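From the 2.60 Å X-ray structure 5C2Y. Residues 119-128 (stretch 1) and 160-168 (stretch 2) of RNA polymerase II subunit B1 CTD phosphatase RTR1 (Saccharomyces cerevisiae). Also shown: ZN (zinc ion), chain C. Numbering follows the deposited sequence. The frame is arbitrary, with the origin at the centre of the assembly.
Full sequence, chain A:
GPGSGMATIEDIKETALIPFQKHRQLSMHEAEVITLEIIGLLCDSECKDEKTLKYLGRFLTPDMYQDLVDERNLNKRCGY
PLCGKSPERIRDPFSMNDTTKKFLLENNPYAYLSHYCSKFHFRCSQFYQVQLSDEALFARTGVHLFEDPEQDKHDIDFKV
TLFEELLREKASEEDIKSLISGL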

# COMPACT_ATOMS: atom_id res chain seq x y z
N LYS A 119 -12.80 10.21 -0.77
CA LYS A 119 -12.38 10.29 0.61
C LYS A 119 -12.27 8.88 1.14
O LYS A 119 -11.39 8.58 1.93
CB LYS A 119 -13.32 11.12 1.48
CG LYS A 119 -12.63 11.56 2.75
CD LYS A 119 -13.44 12.47 3.64
CE LYS A 119 -12.64 12.78 4.90
NZ LYS A 119 -13.37 13.69 5.83
N PHE A 120 -13.16 8.01 0.70
CA PHE A 120 -13.15 6.64 1.17
C PHE A 120 -11.78 5.99 0.96
O PHE A 120 -11.19 5.45 1.91
CB PHE A 120 -14.22 5.80 0.49
CG PHE A 120 -14.25 4.39 0.98
CD1 PHE A 120 -14.54 4.11 2.30
CD2 PHE A 120 -13.93 3.34 0.13
CE1 PHE A 120 -14.55 2.80 2.77
CE2 PHE A 120 -13.94 2.03 0.59
CZ PHE A 120 -14.24 1.76 1.91
N HIS A 121 -11.24 6.08 -0.25
CA HIS A 121 -9.91 5.53 -0.49
C HIS A 121 -8.77 6.31 0.18
O HIS A 121 -7.75 5.71 0.54
CB HIS A 121 -9.67 5.39 -1.98
CG HIS A 121 -10.23 4.13 -2.55
ND1 HIS A 121 -10.36 3.91 -3.90
CD2 HIS A 121 -10.72 3.03 -1.93
CE1 HIS A 121 -10.90 2.72 -4.09
NE2 HIS A 121 -11.13 2.16 -2.92
N PHE A 122 -8.93 7.62 0.38
CA PHE A 122 -8.00 8.37 1.22
C PHE A 122 -7.89 7.73 2.61
O PHE A 122 -6.79 7.55 3.13
CB PHE A 122 -8.43 9.83 1.38
CG PHE A 122 -7.82 10.51 2.58
CD1 PHE A 122 -6.48 10.81 2.62
CD2 PHE A 122 -8.59 10.79 3.69
CE1 PHE A 122 -5.92 11.41 3.75
CE2 PHE A 122 -8.04 11.39 4.82
CZ PHE A 122 -6.70 11.70 4.85
N ARG A 123 -9.04 7.41 3.19
CA ARG A 123 -9.11 6.77 4.51
C ARG A 123 -8.50 5.39 4.55
O ARG A 123 -7.73 5.07 5.45
CB ARG A 123 -10.55 6.65 4.95
CG ARG A 123 -11.30 7.94 4.97
CD ARG A 123 -12.73 7.62 5.32
NE ARG A 123 -13.29 8.65 6.18
CZ ARG A 123 -14.22 8.43 7.11
NH1 ARG A 123 -14.71 7.21 7.30
NH2 ARG A 123 -14.66 9.46 7.84
N CYS A 124 -8.87 4.55 3.59
CA CYS A 124 -8.28 3.24 3.46
C CYS A 124 -6.75 3.33 3.36
O CYS A 124 -6.02 2.58 4.02
CB CYS A 124 -8.86 2.50 2.25
SG CYS A 124 -10.55 1.95 2.49
N SER A 125 -6.26 4.26 2.55
CA SER A 125 -4.83 4.39 2.34
C SER A 125 -4.12 4.84 3.60
O SER A 125 -3.00 4.41 3.87
CB SER A 125 -4.55 5.39 1.22
OG SER A 125 -3.16 5.48 0.95
N GLN A 126 -4.76 5.70 4.37
CA GLN A 126 -4.11 6.27 5.54
C GLN A 126 -4.20 5.34 6.75
O GLN A 126 -3.26 5.23 7.54
CB GLN A 126 -4.72 7.65 5.84
CG GLN A 126 -4.33 8.25 7.17
CD GLN A 126 -4.46 9.76 7.19
OE1 GLN A 126 -5.42 10.31 7.73
NE2 GLN A 126 -3.49 10.44 6.60
N PHE A 127 -5.35 4.68 6.89
CA PHE A 127 -5.58 3.62 7.87
C PHE A 127 -4.52 2.53 7.73
O PHE A 127 -3.97 2.04 8.72
CB PHE A 127 -6.98 3.06 7.66
CG PHE A 127 -7.44 2.11 8.72
CD1 PHE A 127 -7.19 0.74 8.62
CD2 PHE A 127 -8.17 2.58 9.81
CE1 PHE A 127 -7.64 -0.14 9.60
CE2 PHE A 127 -8.63 1.71 10.79
CZ PHE A 127 -8.37 0.35 10.68
N TYR A 128 -4.25 2.15 6.49
CA TYR A 128 -3.19 1.19 6.17
C TYR A 128 -1.82 1.71 6.57
O TYR A 128 -1.09 1.05 7.30
CB TYR A 128 -3.21 0.89 4.68
CG TYR A 128 -2.19 -0.10 4.18
CD1 TYR A 128 -2.44 -1.47 4.24
CD2 TYR A 128 -0.99 0.32 3.60
CE1 TYR A 128 -1.52 -2.39 3.77
CE2 TYR A 128 -0.06 -0.59 3.13
CZ TYR A 128 -0.33 -1.94 3.21
OH TYR A 128 0.59 -2.85 2.73
N VAL A 160 -1.36 -6.28 9.16
CA VAL A 160 -2.01 -5.03 8.80
C VAL A 160 -3.49 -5.34 8.70
O VAL A 160 -3.86 -6.34 8.09
CB VAL A 160 -1.48 -4.45 7.47
CG1 VAL A 160 -2.16 -3.17 7.15
CG2 VAL A 160 0.01 -4.19 7.56
N THR A 161 -4.32 -4.51 9.32
CA THR A 161 -5.77 -4.63 9.20
C THR A 161 -6.28 -3.56 8.24
O THR A 161 -5.98 -2.38 8.41
CB THR A 161 -6.48 -4.45 10.56
OG1 THR A 161 -6.17 -5.53 11.45
CG2 THR A 161 -7.97 -4.38 10.37
N LEU A 162 -7.04 -3.95 7.23
CA LEU A 162 -7.52 -2.97 6.28
C LEU A 162 -8.75 -2.27 6.84
O LEU A 162 -9.50 -2.86 7.61
CB LEU A 162 -7.85 -3.61 4.92
CG LEU A 162 -6.72 -4.36 4.24
CD1 LEU A 162 -7.04 -4.51 2.77
CD2 LEU A 162 -5.41 -3.64 4.45
N PHE A 163 -8.96 -1.02 6.43
CA PHE A 163 -10.07 -0.25 6.95
C PHE A 163 -11.34 -0.98 6.60
O PHE A 163 -12.24 -1.14 7.44
CB PHE A 163 -10.07 1.16 6.39
CG PHE A 163 -11.18 2.03 6.91
CD1 PHE A 163 -11.61 1.94 8.21
CD2 PHE A 163 -11.78 2.97 6.08
CE1 PHE A 163 -12.63 2.75 8.67
CE2 PHE A 163 -12.79 3.78 6.55
CZ PHE A 163 -13.21 3.68 7.83
N GLU A 164 -11.40 -1.49 5.38
CA GLU A 164 -12.63 -2.10 4.91
C GLU A 164 -12.86 -3.46 5.56
O GLU A 164 -13.94 -4.01 5.47
CB GLU A 164 -12.63 -2.20 3.37
CG GLU A 164 -11.42 -2.86 2.75
CD GLU A 164 -10.23 -1.93 2.55
OE1 GLU A 164 -9.81 -1.73 1.39
OE2 GLU A 164 -9.69 -1.42 3.56
N GLU A 165 -11.86 -3.99 6.27
CA GLU A 165 -12.08 -5.17 7.10
C GLU A 165 -12.85 -4.80 8.36
O GLU A 165 -13.65 -5.58 8.85
CB GLU A 165 -10.76 -5.84 7.51
CG GLU A 165 -9.97 -6.41 6.36
CD GLU A 165 -8.68 -7.12 6.81
OE1 GLU A 165 -8.22 -6.88 7.93
OE2 GLU A 165 -8.13 -7.91 6.01
N LEU A 166 -12.60 -3.61 8.89
CA LEU A 166 -13.33 -3.19 10.08
C LEU A 166 -14.77 -2.80 9.74
O LEU A 166 -15.70 -3.17 10.44
CB LEU A 166 -12.62 -2.03 10.79
CG LEU A 166 -11.34 -2.36 11.57
CD1 LEU A 166 -10.98 -1.20 12.46
CD2 LEU A 166 -11.42 -3.66 12.37
N LEU A 167 -14.96 -2.06 8.66
CA LEU A 167 -16.29 -1.74 8.19
C LEU A 167 -17.18 -2.97 8.05
O LEU A 167 -18.30 -3.01 8.57
CB LEU A 167 -16.21 -1.02 6.85
CG LEU A 167 -15.49 0.32 6.92
CD1 LEU A 167 -15.73 1.04 5.62
CD2 LEU A 167 -16.00 1.14 8.11
N ARG A 168 -16.68 -3.96 7.32
CA ARG A 168 -17.36 -5.25 7.15
C ARG A 168 -17.78 -5.88 8.46
O ARG A 168 -18.94 -6.23 8.65
CB ARG A 168 -16.47 -6.24 6.41
CG ARG A 168 -16.60 -6.14 4.93
CD ARG A 168 -16.04 -7.34 4.23
NE ARG A 168 -14.61 -7.42 4.39
CZ ARG A 168 -13.74 -6.91 3.53
NH1 ARG A 168 -14.18 -6.28 2.45
NH2 ARG A 168 -12.44 -7.02 3.76
ZN ZN C . -9.55 4.91 -5.57

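Helix 119-128 meets the loop at 160-162 and the helix that begins at Phe 163, the two axes running 109° apart and 10.1 Å at closest approach. No hydrogen bond crosses between the stretches, so shape carries the contact. Its main bump is Phe 163. Placed at the start of its helix, with CA-to-CB toward the partner and chi1 at t, it drives its ring into a hollow made by Phe 120, Arg 123, Cys 124 and Phe 127, which lie on successive turns of the helix, Phe 120 a turn before Cys 124 and Arg 123 a turn before Phe 127. Cys 124 SG lies at the edge of that ring, 3.9 Å from Phe 163 CD2; here the backbones come close, with Cys 124 CA and Phe 163 CA 5.3 Å apart.

Phe 127 forms one wall of that hollow and also makes contacts of its own. Phe 163 CA lies over the face of the Phe 127 ring, 3.8 Å from its centroid, a CH-pi contact in which a slightly positive C-H meets the electron-rich face; the edge of the Phe 127 ring meets backbone, with Phe 127 CE1 3.0 Å from Thr 161 O, where weakly positive ring hydrogens suit a carbonyl oxygen. Its tip reaches Leu 166, with Phe 127 CZ 3.5 Å from Leu 166 CD1. Flanking contacts extend the apolar seam: Phe 120 CE1 touches Leu 167 CD1 at 3.6 Å, while Tyr 128 CD1 packs 3.4 Å from Val 160 CG1 and 3.7 Å from Leu 162 CD2. His 121, whose CA-to-CB bond points away, binds zinc through ND1, 2.1 Å from ZN.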